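3-oxoacyl-(Acyl-carrier protein) synthase (Burkholderia xenovorans, PDB 4EFI) probably catalyses the condensation step of fatty acid synthesis as a 3-oxoacyl-[acyl-carrier-protein] synthase of the thiolase-related KAS III family. Local coordinates at residues A[103-107]-A[120-124]. Residue numbers count along the deposited sequence, not the author numbering.
Sequences PATAF and LALDI
Two short hydrogen bonds hold the carboxylate of Asp123 against the first turn of helix 105-112: Thr105 N donates to Asp123 OD2 at 2.8 Å (N-H...O angle 148°) and Ala106 N to Asp123 OD1 at 2.7 Å (145°). Each oxygen thus takes one of two successive amides. The m rotamer of Asp123 sets the carboxylate for this grip, and Ala104 CB lies 3.3 Å from Asp123 CG. Ala104 is extended (phi/psi -60/146); helical angles follow from Thr105 through Phe107, and Phe107 N donates a hydrogen bond to Ala104 O at 3.1 Å. The Thr105 hydroxyl turns to another partner, its OG1 hydrogen-bonding with Asn99 N.

Residues 120-124 form the outermost strand, within this chain, of a mixed sheet, parallel to strand 90-94. Ala121 and Asp123 direct their CA-to-CB bonds toward segment 103-107, Leu122 away from it. The backbones are closest at Ala106 and Ala121 (CA-CA 5.2 Å), an approach permitted by two methyls, with Ala106 CB 3.9 Å from Ala121 CB. Phe107 (chi1 -68°, m) brings its ring over Ala121 CB in a CH-pi contact, 4.1 Å from CB to the centroid and 22° off the normal.

Within this beta-alpha-beta crossover of the thiolase-like fold, the contact therefore fastens the helix start to the second, parallel strand: a carboxylate satisfies amide donors at the helix N-terminus, where its negative charge suits the helix dipole, while small apolar groups allow close packing alongside.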
loop_
_atom_site.group_PDB
_atom_site.type_symbol
_atom_site.label_atom_id
_atom_site.label_comp_id
_atom_site.label_asym_id
_atom_site.label_seq_id
_atom_site.Cartn_x
_atom_site.Cartn_y
_atom_site.Cartn_z
ATOM N N PRO A 103 1.813 -15.000 -17.695
ATOM C CA PRO A 103 2.358 -15.357 -16.401
ATOM C C PRO A 103 2.298 -14.224 -15.396
ATOM O O PRO A 103 2.038 -13.073 -15.738
ATOM C CB PRO A 103 3.823 -15.618 -16.724
ATOM C CG PRO A 103 4.138 -14.667 -17.863
ATOM C CD PRO A 103 2.872 -14.627 -18.657
ATOM N N ALA A 104 2.558 -14.561 -14.144
ATOM C CA ALA A 104 2.648 -13.582 -13.084
ATOM C C ALA A 104 3.744 -12.543 -13.342
ATOM O O ALA A 104 4.815 -12.845 -13.879
ATOM C CB ALA A 104 2.906 -14.287 -11.773
ATOM N N THR A 105 3.495 -11.328 -12.900
ATOM C CA THR A 105 4.422 -10.221 -13.113
ATOM C C THR A 105 5.710 -10.402 -12.298
ATOM O O THR A 105 6.772 -9.872 -12.665
ATOM C CB THR A 105 3.696 -8.885 -12.833
ATOM O OG1 THR A 105 2.634 -8.727 -13.781
ATOM C CG2 THR A 105 4.616 -7.684 -12.974
ATOM N N ALA A 106 5.650 -11.176 -11.214
ATOM C CA ALA A 106 6.877 -11.466 -10.478
ATOM C C ALA A 106 7.912 -12.132 -11.371
ATOM O O ALA A 106 9.099 -11.918 -11.188
ATOM C CB ALA A 106 6.572 -12.321 -9.266
ATOM N N PHE A 107 7.483 -12.926 -12.346
ATOM C CA PHE A 107 8.437 -13.565 -13.266
ATOM C C PHE A 107 9.068 -12.548 -14.199
ATOM O O PHE A 107 10.268 -12.631 -14.503
ATOM C CB PHE A 107 7.760 -14.682 -14.072
ATOM C CG PHE A 107 7.367 -15.842 -13.230
ATOM C CD1 PHE A 107 8.331 -16.737 -12.789
ATOM C CD2 PHE A 107 6.057 -16.025 -12.848
ATOM C CE1 PHE A 107 8.003 -17.772 -11.969
ATOM C CE2 PHE A 107 5.723 -17.069 -12.021
ATOM C CZ PHE A 107 6.713 -17.948 -11.584
ATOM N N LEU A 120 12.523 -17.096 -5.533
ATOM C CA LEU A 120 11.093 -17.347 -5.525
ATOM C C LEU A 120 10.376 -16.169 -6.164
ATOM O O LEU A 120 10.785 -15.020 -5.999
ATOM C CB LEU A 120 10.609 -17.515 -4.085
ATOM C CG LEU A 120 11.270 -18.605 -3.288
ATOM C CD1 LEU A 120 10.643 -18.703 -1.893
ATOM C CD2 LEU A 120 11.180 -19.960 -4.001
ATOM N N ALA A 121 9.296 -16.443 -6.880
ATOM C CA ALA A 121 8.564 -15.405 -7.596
ATOM C C ALA A 121 7.066 -15.588 -7.350
ATOM O O ALA A 121 6.450 -16.513 -7.868
ATOM C CB ALA A 121 8.897 -15.483 -9.081
ATOM N N LEU A 122 6.476 -14.704 -6.559
ATOM C CA LEU A 122 5.078 -14.868 -6.153
ATOM C C LEU A 122 4.297 -13.589 -6.382
ATOM O O LEU A 122 4.651 -12.560 -5.790
ATOM C CB LEU A 122 5.027 -15.215 -4.660
ATOM C CG LEU A 122 5.665 -16.562 -4.303
ATOM C CD1 LEU A 122 5.722 -16.728 -2.785
ATOM C CD2 LEU A 122 4.881 -17.724 -4.929
ATOM N N ASP A 123 3.248 -13.628 -7.195
ATOM C CA ASP A 123 2.279 -12.530 -7.292
ATOM C C ASP A 123 1.174 -12.812 -6.278
ATOM O O ASP A 123 0.529 -13.870 -6.347
ATOM C CB ASP A 123 1.582 -12.482 -8.683
ATOM C CG ASP A 123 2.322 -11.680 -9.768
ATOM O OD1 ASP A 123 3.528 -11.490 -9.648
ATOM O OD2 ASP A 123 1.661 -11.319 -10.792
ATOM N N ILE A 124 0.871 -11.846 -5.425
ATOM C CA ILE A 124 -0.213 -11.935 -4.442
ATOM C C ILE A 124 -1.188 -10.773 -4.635
ATOM O O ILE A 124 -0.773 -9.608 -4.732
ATOM C CB ILE A 124 0.345 -11.882 -3.028
ATOM C CG1 ILE A 124 1.319 -13.027 -2.836
ATOM C CG2 ILE A 124 -0.795 -11.898 -2.011
ATOM C CD1 ILE A 124 1.921 -13.080 -1.411
#